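Local coordinates for Ketoacyl_synth_N domain-containing protein (Photorhabdus luminescens subsp. laumondii, PDB 6SMO) that probably acts as the chain-length-factor partner of a ketosynthase in a type II polyketide synthase and helps line the pocket for the growing polyketide chain, at residues C[105-110]-C[131-136]; C[67-72]-C[135-140]; C[186-191]-C[218-223]. All blocks are in the same frame, centred on the assembly; numbering follows the deposited sequence.

Interaction 1 (C[105-110]-C[131-136]). With LKZ (3,5,7,9,11-pentakis(oxidanylidene)dodecanal), chain H.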
loop_
_atom_site.group_PDB
_atom_site.type_symbol
_atom_site.label_atom_id
_atom_site.label_comp_id
_atom_site.label_asym_id
_atom_site.label_seq_id
_atom_site.Cartn_x
_atom_site.Cartn_y
_atom_site.Cartn_z
ATOM N N GLY C 105 -9.144 -3.603 -4.279
ATOM C CA GLY C 105 -9.011 -4.216 -2.942
ATOM C C GLY C 105 -9.741 -5.547 -2.858
ATOM O O GLY C 105 -9.735 -6.286 -3.863
ATOM N N GLY C 106 -10.350 -5.840 -1.704
ATOM C CA GLY C 106 -11.051 -7.110 -1.427
ATOM C C GLY C 106 -12.389 -6.889 -0.742
ATOM O O GLY C 106 -12.463 -7.081 0.487
ATOM N N TRP C 107 -13.416 -6.523 -1.515
ATOM C CA TRP C 107 -14.777 -6.185 -1.015
ATOM C C TRP C 107 -15.577 -7.456 -0.704
ATOM O O TRP C 107 -16.454 -7.384 0.178
ATOM C CB TRP C 107 -15.516 -5.284 -2.014
ATOM C CG TRP C 107 -15.235 -3.827 -1.811
ATOM C CD1 TRP C 107 -14.421 -3.028 -2.560
ATOM C CD2 TRP C 107 -15.757 -2.997 -0.760
ATOM N NE1 TRP C 107 -14.411 -1.755 -2.057
ATOM C CE2 TRP C 107 -15.220 -1.706 -0.951
ATOM C CE3 TRP C 107 -16.628 -3.214 0.314
ATOM C CZ2 TRP C 107 -15.526 -0.642 -0.103
ATOM C CZ3 TRP C 107 -16.931 -2.162 1.151
ATOM C CH2 TRP C 107 -16.386 -0.894 0.942
ATOM N N GLN C 108 -15.288 -8.566 -1.392
ATOM C CA GLN C 108 -16.029 -9.852 -1.269
ATOM C C GLN C 108 -16.033 -10.324 0.192
ATOM O O GLN C 108 -17.059 -10.891 0.618
ATOM C CB GLN C 108 -15.417 -10.919 -2.183
ATOM C CG GLN C 108 -16.095 -12.281 -2.092
ATOM C CD GLN C 108 -17.572 -12.217 -2.397
ATOM O OE1 GLN C 108 -17.985 -11.814 -3.482
ATOM N NE2 GLN C 108 -18.384 -12.622 -1.434
ATOM N N HIS C 109 -14.937 -10.096 0.927
ATOM C CA HIS C 109 -14.710 -10.621 2.301
ATOM C C HIS C 109 -15.392 -9.740 3.358
ATOM O O HIS C 109 -15.645 -10.264 4.460
ATOM C CB HIS C 109 -13.206 -10.761 2.585
ATOM C CG HIS C 109 -12.883 -11.771 3.635
ATOM N ND1 HIS C 109 -12.795 -11.446 4.975
ATOM C CD2 HIS C 109 -12.626 -13.094 3.548
ATOM C CE1 HIS C 109 -12.498 -12.527 5.668
ATOM N NE2 HIS C 109 -12.389 -13.551 4.815
ATOM N N ILE C 110 -15.672 -8.465 3.052
ATOM C CA ILE C 110 -16.078 -7.442 4.067
ATOM C C ILE C 110 -17.458 -6.836 3.760
ATOM O O ILE C 110 -18.003 -6.189 4.673
ATOM C CB ILE C 110 -14.997 -6.348 4.198
ATOM C CG1 ILE C 110 -14.978 -5.393 3.000
ATOM C CG2 ILE C 110 -13.630 -6.972 4.444
ATOM C CD1 ILE C 110 -14.286 -4.078 3.277
ATOM N N THR C 131 -7.467 -6.530 7.687
ATOM C CA THR C 131 -6.378 -7.063 6.842
ATOM C C THR C 131 -6.886 -7.612 5.515
ATOM O O THR C 131 -6.109 -7.659 4.602
ATOM C CB THR C 131 -5.587 -8.123 7.601
ATOM O OG1 THR C 131 -6.555 -8.943 8.242
ATOM C CG2 THR C 131 -4.690 -7.521 8.652
ATOM N N ALA C 132 -8.129 -8.052 5.437
ATOM C CA ALA C 132 -8.640 -8.663 4.195
ATOM C C ALA C 132 -8.839 -7.683 3.036
ATOM O O ALA C 132 -8.581 -8.057 1.912
ATOM C CB ALA C 132 -9.895 -9.428 4.503
ATOM N N TRP C 133 -9.406 -6.519 3.303
ATOM C CA TRP C 133 -9.756 -5.557 2.231
ATOM C C TRP C 133 -8.581 -4.824 1.582
ATOM O O TRP C 133 -8.551 -4.767 0.371
ATOM C CB TRP C 133 -10.850 -4.601 2.707
ATOM C CG TRP C 133 -11.076 -3.466 1.760
ATOM C CD1 TRP C 133 -11.923 -3.442 0.697
ATOM C CD2 TRP C 133 -10.427 -2.188 1.781
ATOM N NE1 TRP C 133 -11.837 -2.248 0.052
ATOM C CE2 TRP C 133 -10.935 -1.454 0.698
ATOM C CE3 TRP C 133 -9.476 -1.591 2.603
ATOM C CZ2 TRP C 133 -10.519 -0.157 0.417
ATOM C CZ3 TRP C 133 -9.061 -0.314 2.318
ATOM C CH2 TRP C 133 -9.578 0.395 1.247
ATOM N N PHE C 134 -7.610 -4.362 2.356
ATOM C CA PHE C 134 -6.583 -3.469 1.764
ATOM C C PHE C 134 -5.759 -4.148 0.676
ATOM O O PHE C 134 -5.451 -5.308 0.780
ATOM C CB PHE C 134 -5.828 -2.668 2.827
ATOM C CG PHE C 134 -4.745 -3.395 3.571
ATOM C CD1 PHE C 134 -4.986 -4.609 4.172
ATOM C CD2 PHE C 134 -3.489 -2.842 3.697
ATOM C CE1 PHE C 134 -3.986 -5.258 4.865
ATOM C CE2 PHE C 134 -2.491 -3.499 4.386
ATOM C CZ PHE C 134 -2.741 -4.709 4.964
ATOM N N PRO C 135 -5.329 -3.397 -0.354
ATOM C CA PRO C 135 -4.559 -3.931 -1.460
ATOM C C PRO C 135 -3.203 -4.535 -1.070
ATOM O O PRO C 135 -2.805 -5.482 -1.674
ATOM C CB PRO C 135 -4.333 -2.700 -2.330
ATOM C CG PRO C 135 -5.446 -1.787 -1.991
ATOM C CD PRO C 135 -5.598 -1.983 -0.513
ATOM N N ALA C 136 -2.592 -4.066 0.019
ATOM C CA ALA C 136 -1.265 -4.518 0.493
ATOM C C ALA C 136 -1.327 -5.813 1.303
ATOM O O ALA C 136 -0.332 -6.143 1.904
ATOM C CB ALA C 136 -0.598 -3.428 1.273
HETATM C C4 LKZ H . -9.560 -0.943 7.318
HETATM C C5 LKZ H . -8.494 -1.314 6.319
HETATM C C6 LKZ H . -7.440 -0.252 5.990
HETATM C C7 LKZ H . -6.111 -0.692 6.564
HETATM C C8 LKZ H . -4.854 0.148 6.305
HETATM C C10 LKZ H . -1.371 0.233 10.203
HETATM C C22 LKZ H . -10.803 -0.548 6.546
HETATM C C11 LKZ H . -1.548 1.730 10.173
HETATM O O19 LKZ H . -2.066 2.346 11.087
HETATM C C3 LKZ H . -1.876 -0.214 8.845
HETATM O O23 LKZ H . -1.177 -0.902 8.122
HETATM C C2 LKZ H . -3.227 0.345 8.377
HETATM C C9 LKZ H . -3.738 -0.443 7.170
HETATM O O20 LKZ H . -3.332 -1.566 6.938
HETATM O O21 LKZ H . -6.060 -1.676 7.268
HETATM O O22 LKZ H . -8.509 -2.412 5.787
HETATM O O24 LKZ H . -11.711 -1.335 6.322
HETATM C C23 LKZ H . -10.854 0.890 6.069
#
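Trp-133 presents the edge of its indole to the face of Trp-107 in a T-shaped pair of the five-membered rings, whose planes lie 72° and centroids 4.6 Å apart. They back the ligand pocket of a thiolase-type fold, joining the loop before helix 111-116 to the end of helix 129-132. NE1 of Trp-133 stands above the Trp-107 ring near its rim, and Ile-110 CD1 covers the same face. The two NE1 atoms, 3.4 Å apart, are both donors, so the pair is aromatic packing. At another part of the Trp-133 edge lies the ligand, with LKZ O22 3.4 Å from CE3. The ring of Phe-134 takes LKZ O20 over one face, off-centre, and has Ala-136 C over the opposite one.

CG of Trp-133 is anti to its backbone N (chi1 170°), and the ring hangs from there. A ketosynthase-family second chain completes the site: its Met-137 packs on Trp-133, and its Phe-428 N is hydrogen-bonded to LKZ. Ala-132 CB rests 3.6 Å from His-109 ND1; His-109 NE2 is hydrogen-bonded to Arg-64 O. Gly-106 N gives a weak, bent bond to Trp-133 O, 2.9 Å long and 124° at the hydrogen.

Interaction 2 (C[67-72]-C[135-140])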
loop_
_atom_site.group_PDB
_atom_site.type_symbol
_atom_site.label_atom_id
_atom_site.label_comp_id
_atom_site.label_asym_id
_atom_site.label_seq_id
_atom_site.Cartn_x
_atom_site.Cartn_y
_atom_site.Cartn_z
ATOM N N ASP C 67 -9.333 -12.374 1.372
ATOM C CA ASP C 67 -10.243 -12.118 0.223
ATOM C C ASP C 67 -9.739 -12.907 -0.992
ATOM O O ASP C 67 -8.575 -13.350 -0.967
ATOM C CB ASP C 67 -10.338 -10.620 -0.079
ATOM C CG ASP C 67 -11.445 -10.262 -1.055
ATOM O OD1 ASP C 67 -12.584 -10.057 -0.597
ATOM O OD2 ASP C 67 -11.161 -10.204 -2.268
ATOM N N GLU C 68 -10.586 -13.062 -2.016
ATOM C CA GLU C 68 -10.322 -13.888 -3.228
ATOM C C GLU C 68 -9.173 -13.298 -4.060
ATOM O O GLU C 68 -8.515 -14.086 -4.767
ATOM C CB GLU C 68 -11.594 -14.019 -4.069
ATOM C CG GLU C 68 -12.650 -14.911 -3.439
ATOM C CD GLU C 68 -12.229 -16.358 -3.245
ATOM O OE1 GLU C 68 -11.641 -16.935 -4.183
ATOM O OE2 GLU C 68 -12.480 -16.902 -2.151
ATOM N N PHE C 69 -8.933 -11.983 -3.996
ATOM C CA PHE C 69 -7.856 -11.301 -4.765
ATOM C C PHE C 69 -6.490 -11.752 -4.230
ATOM O O PHE C 69 -5.549 -11.888 -5.036
ATOM C CB PHE C 69 -8.029 -9.778 -4.751
ATOM C CG PHE C 69 -7.303 -9.042 -3.652
ATOM C CD1 PHE C 69 -7.896 -8.853 -2.414
ATOM C CD2 PHE C 69 -6.037 -8.517 -3.863
ATOM C CE1 PHE C 69 -7.233 -8.168 -1.406
ATOM C CE2 PHE C 69 -5.375 -7.833 -2.853
ATOM C CZ PHE C 69 -5.974 -7.659 -1.627
ATOM N N SER C 70 -6.389 -11.984 -2.915
ATOM C CA SER C 70 -5.186 -12.544 -2.243
ATOM C C SER C 70 -5.041 -14.032 -2.588
ATOM O O SER C 70 -3.892 -14.488 -2.744
ATOM C CB SER C 70 -5.229 -12.321 -0.751
ATOM O OG SER C 70 -5.027 -10.950 -0.439
ATOM N N VAL C 71 -6.163 -14.755 -2.703
ATOM C CA VAL C 71 -6.208 -16.197 -3.093
ATOM C C VAL C 71 -5.646 -16.337 -4.515
ATOM O O VAL C 71 -4.774 -17.203 -4.718
ATOM C CB VAL C 71 -7.633 -16.778 -2.979
ATOM C CG1 VAL C 71 -7.748 -18.157 -3.615
ATOM C CG2 VAL C 71 -8.107 -16.822 -1.535
ATOM N N TYR C 72 -6.124 -15.510 -5.453
ATOM C CA TYR C 72 -5.690 -15.491 -6.878
ATOM C C TYR C 72 -4.193 -15.167 -6.966
ATOM O O TYR C 72 -3.508 -15.723 -7.845
ATOM C CB TYR C 72 -6.489 -14.468 -7.693
ATOM C CG TYR C 72 -7.978 -14.698 -7.783
ATOM C CD1 TYR C 72 -8.525 -15.972 -7.765
ATOM C CD2 TYR C 72 -8.847 -13.626 -7.922
ATOM C CE1 TYR C 72 -9.894 -16.173 -7.855
ATOM C CE2 TYR C 72 -10.217 -13.810 -8.020
ATOM C CZ TYR C 72 -10.743 -15.088 -7.987
ATOM O OH TYR C 72 -12.092 -15.276 -8.082
ATOM N N PRO C 135 -5.329 -3.397 -0.354
ATOM C CA PRO C 135 -4.559 -3.931 -1.460
ATOM C C PRO C 135 -3.203 -4.535 -1.070
ATOM O O PRO C 135 -2.805 -5.482 -1.674
ATOM C CB PRO C 135 -4.333 -2.700 -2.330
ATOM C CG PRO C 135 -5.446 -1.787 -1.991
ATOM C CD PRO C 135 -5.598 -1.983 -0.513
ATOM N N ALA C 136 -2.592 -4.066 0.019
ATOM C CA ALA C 136 -1.265 -4.518 0.493
ATOM C C ALA C 136 -1.327 -5.813 1.303
ATOM O O ALA C 136 -0.332 -6.143 1.904
ATOM C CB ALA C 136 -0.598 -3.428 1.273
ATOM N N ALA C 137 -2.509 -6.407 1.327
ATOM C CA ALA C 137 -2.783 -7.676 2.010
ATOM C C ALA C 137 -2.003 -8.783 1.321
ATOM O O ALA C 137 -1.435 -9.599 2.010
ATOM C CB ALA C 137 -4.261 -7.923 1.937
ATOM N N LEU C 138 -1.964 -8.752 -0.006
ATOM C CA LEU C 138 -1.326 -9.827 -0.801
ATOM C C LEU C 138 0.162 -9.916 -0.502
ATOM O O LEU C 138 0.629 -11.012 -0.287
ATOM C CB LEU C 138 -1.581 -9.567 -2.289
ATOM C CG LEU C 138 -1.156 -10.664 -3.265
ATOM C CD1 LEU C 138 -1.407 -12.040 -2.700
ATOM C CD2 LEU C 138 -1.864 -10.516 -4.583
ATOM N N GLN C 139 0.843 -8.782 -0.445
ATOM C CA GLN C 139 2.300 -8.778 -0.205
ATOM C C GLN C 139 2.597 -9.363 1.171
ATOM O O GLN C 139 3.534 -10.117 1.250
ATOM C CB GLN C 139 2.891 -7.400 -0.513
ATOM C CG GLN C 139 3.172 -6.507 0.681
ATOM C CD GLN C 139 3.520 -5.136 0.210
ATOM O OE1 GLN C 139 2.654 -4.367 -0.121
ATOM N NE2 GLN C 139 4.793 -4.839 0.144
ATOM N N GLY C 140 1.810 -9.009 2.184
ATOM C CA GLY C 140 1.983 -9.500 3.552
ATOM C C GLY C 140 1.677 -10.968 3.664
ATOM O O GLY C 140 2.377 -11.646 4.378
#
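Ser-70 and Leu-138 bring their CA atoms to 4.9 Å, the closest pair of CA atoms across the contact between the first turns of helices 68-84 and 137-146. Both helices belong to the interior of the thiolase-type fold, and the side chains that fill the seam are few. Leu-138 extends over the other backbone: its CG is anti to its backbone N (chi1 -172°). Its CD1 lies 3.5 Å from Ser-70 O, and its CB approaches CE2 of Phe-69 obliquely. The ring of Phe-69 reaches toward the residues that lead into helix 137-146. Ala-137 CB lies 4.0 Å from CZ of Phe-69, again obliquely, whereas Pro-135 O sits at the ring edge, in plane, 3.7 Å from CE2. Ser-70 OG is over one face of the same ring, offset toward the rim, and touches Ala-137 CB at 3.9 Å.

Asp-67 is the N-cap of the first helix; its OD2 accepts a long, weak but straight bond from Phe-69 N, 3.3 Å, and its OD1 takes the backbone N of His-109. Beyond the seam, Leu-138 also packs on Val-100 of strand 96-101, and Ala-136 O accepts from Ser-429 of the partner ketosynthase-family chain. Because the two segments meet through carbon against carbon, carbonyl oxygen and one hydroxyl, van der Waals packing rather than directed bonding sets their spacing.

Interaction 3 (C[186-191]-C[218-223])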
loop_
_atom_site.group_PDB
_atom_site.type_symbol
_atom_site.label_atom_id
_atom_site.label_comp_id
_atom_site.label_asym_id
_atom_site.label_seq_id
_atom_site.Cartn_x
_atom_site.Cartn_y
_atom_site.Cartn_z
ATOM N N SER C 186 -3.167 -8.722 -9.190
ATOM C CA SER C 186 -4.368 -9.564 -8.950
ATOM C C SER C 186 -5.597 -8.672 -8.745
ATOM O O SER C 186 -5.438 -7.566 -8.190
ATOM C CB SER C 186 -4.156 -10.480 -7.773
ATOM O OG SER C 186 -5.284 -11.319 -7.579
ATOM N N GLU C 187 -6.768 -9.176 -9.132
ATOM C CA GLU C 187 -8.048 -8.444 -8.988
ATOM C C GLU C 187 -9.210 -9.430 -8.828
ATOM O O GLU C 187 -9.203 -10.475 -9.476
ATOM C CB GLU C 187 -8.345 -7.635 -10.250
ATOM C CG GLU C 187 -7.468 -6.418 -10.457
ATOM C CD GLU C 187 -7.685 -5.252 -9.516
ATOM O OE1 GLU C 187 -6.883 -4.328 -9.549
ATOM O OE2 GLU C 187 -8.649 -5.283 -8.755
ATOM N N HIS C 188 -10.160 -9.079 -7.965
ATOM C CA HIS C 188 -11.462 -9.772 -7.771
ATOM C C HIS C 188 -12.592 -8.753 -7.964
ATOM O O HIS C 188 -12.696 -7.828 -7.131
ATOM C CB HIS C 188 -11.517 -10.443 -6.393
ATOM C CG HIS C 188 -12.795 -11.171 -6.137
ATOM N ND1 HIS C 188 -13.033 -12.440 -6.630
ATOM C CD2 HIS C 188 -13.904 -10.816 -5.453
ATOM C CE1 HIS C 188 -14.233 -12.836 -6.255
ATOM N NE2 HIS C 188 -14.788 -11.857 -5.532
ATOM N N LEU C 189 -13.398 -8.919 -9.019
ATOM C CA LEU C 189 -14.428 -7.937 -9.459
ATOM C C LEU C 189 -15.837 -8.536 -9.338
ATOM O O LEU C 189 -16.790 -7.866 -9.787
ATOM C CB LEU C 189 -14.139 -7.537 -10.910
ATOM C CG LEU C 189 -12.712 -7.077 -11.213
ATOM C CD1 LEU C 189 -12.523 -6.860 -12.705
ATOM C CD2 LEU C 189 -12.366 -5.811 -10.445
ATOM N N SER C 190 -15.974 -9.731 -8.752
ATOM C CA SER C 190 -17.237 -10.519 -8.723
ATOM C C SER C 190 -18.091 -10.167 -7.496
ATOM O O SER C 190 -19.231 -10.667 -7.423
ATOM C CB SER C 190 -16.953 -11.999 -8.780
ATOM O OG SER C 190 -16.398 -12.356 -10.036
ATOM N N SER C 191 -17.575 -9.345 -6.572
ATOM C CA SER C 191 -18.297 -8.901 -5.348
ATOM C C SER C 191 -19.397 -7.915 -5.734
ATOM O O SER C 191 -19.154 -6.995 -6.514
ATOM C CB SER C 191 -17.353 -8.319 -4.324
ATOM O OG SER C 191 -16.752 -7.124 -4.796
ATOM N N PHE C 218 -15.151 -7.372 -18.782
ATOM C CA PHE C 218 -14.125 -7.395 -17.705
ATOM C C PHE C 218 -13.856 -8.846 -17.296
ATOM O O PHE C 218 -14.761 -9.694 -17.441
ATOM C CB PHE C 218 -14.581 -6.579 -16.493
ATOM C CG PHE C 218 -14.958 -5.151 -16.796
ATOM C CD1 PHE C 218 -14.013 -4.139 -16.734
ATOM C CD2 PHE C 218 -16.260 -4.819 -17.138
ATOM C CE1 PHE C 218 -14.360 -2.826 -17.011
ATOM C CE2 PHE C 218 -16.607 -3.505 -17.415
ATOM C CZ PHE C 218 -15.657 -2.511 -17.350
ATOM N N SER C 219 -12.645 -9.119 -16.813
ATOM C CA SER C 219 -12.262 -10.472 -16.341
ATOM C C SER C 219 -11.414 -10.340 -15.078
ATOM O O SER C 219 -10.561 -9.461 -15.029
ATOM C CB SER C 219 -11.507 -11.217 -17.388
ATOM O OG SER C 219 -12.275 -11.346 -18.565
ATOM N N GLU C 220 -11.642 -11.210 -14.100
ATOM C CA GLU C 220 -10.843 -11.197 -12.853
ATOM C C GLU C 220 -9.748 -12.258 -12.954
ATOM O O GLU C 220 -9.719 -13.005 -13.926
ATOM C CB GLU C 220 -11.741 -11.469 -11.649
ATOM C CG GLU C 220 -12.403 -12.830 -11.680
ATOM C CD GLU C 220 -13.311 -13.082 -10.495
ATOM O OE1 GLU C 220 -13.622 -14.250 -10.210
ATOM O OE2 GLU C 220 -13.729 -12.105 -9.872
ATOM N N GLY C 221 -8.862 -12.288 -11.972
ATOM C CA GLY C 221 -7.765 -13.274 -11.921
ATOM C C GLY C 221 -6.478 -12.655 -11.409
ATOM O O GLY C 221 -6.557 -11.674 -10.643
ATOM N N ALA C 222 -5.333 -13.205 -11.821
ATOM C CA ALA C 222 -3.986 -12.784 -11.374
ATOM C C ALA C 222 -2.928 -13.197 -12.403
ATOM O O ALA C 222 -3.171 -14.152 -13.167
ATOM C CB ALA C 222 -3.691 -13.375 -10.017
ATOM N N ALA C 223 -1.800 -12.483 -12.408
ATOM C CA ALA C 223 -0.620 -12.727 -13.266
ATOM C C ALA C 223 0.632 -12.259 -12.518
ATOM O O ALA C 223 0.627 -11.111 -12.033
ATOM C CB ALA C 223 -0.785 -12.008 -14.582
#
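Glu-187 and Gly-221 form an antiparallel hydrogen-bonded pair in which each backbone serves the other. Glu-187 N donates to Gly-221 O over 2.9 Å, and Gly-221 N returns a bond of 3.1 Å to Glu-187 O. The next pair, Ser-186 with Ala-222, is non-hydrogen-bonded. Its side chains share one sheet face, where Ser-186 CB and Ala-222 CB come within 3.7 Å; the hydroxyl of Ser-186 is hydrogen-bonded to Phe-69 O of helix 68-84. The side chain of Glu-187 leaves the contact and uses OE1 to accept from Cys-103 N and to bond Ser-315 OG.

Past this ladder, strand 180-187 ends and the Glu-220 carboxylate takes over. CG of Glu-220 lies between its backbone N and carbonyl carbon (chi1 62°), with the chain extended beyond it, and OE2 arrives beside the opposing turn. Ser-190 OG donates to OE2 at 2.7 Å, from 54° above the carboxylate plane. Leu-189 N adds a weak bond of 3.3 Å to the same oxygen. His-188 runs alongside, its ring plane 33° from the carboxylate; ND1, 3.3 Å from OE2 in poor geometry, finds its hydrogen-bonding partner outside the two segments. Leu-189 CD1 packs 4.3 Å from Phe-218 CB and completes the seam between the central sheet and the loop before helix 192-204. With OE2 held by Ser-190 OG and weakly by Leu-189 N, and OE1 weakly by Tyr-72 OH, the buried carboxylate is consistent with a charged Glu-220 stabilised by these dipoles, fastening the turn where the regular strand pairing stops.

From the N terminus, residues 67-72 come first and wait until 135-140 to be met, so interaction 2 closes a long loop. Within that span lies 105-110, whose return partner 131-136 overlaps the far end of interaction 2 at Pro-135 and Ala-136; interaction 1 therefore closes a shorter loop, and both finish on one piece of chain. Interaction 3 follows in series, 186-191 with 218-223, closing a loop that contains helix 192-204. The three still touch in space: His-109 N probably bonds Asp-67 OD1, Gln-108 packs on His-188, and Tyr-72 on the sheet at Ala-222. Together they connect the ligand-lining segment, through the start of helix 68-84, to the central sheet.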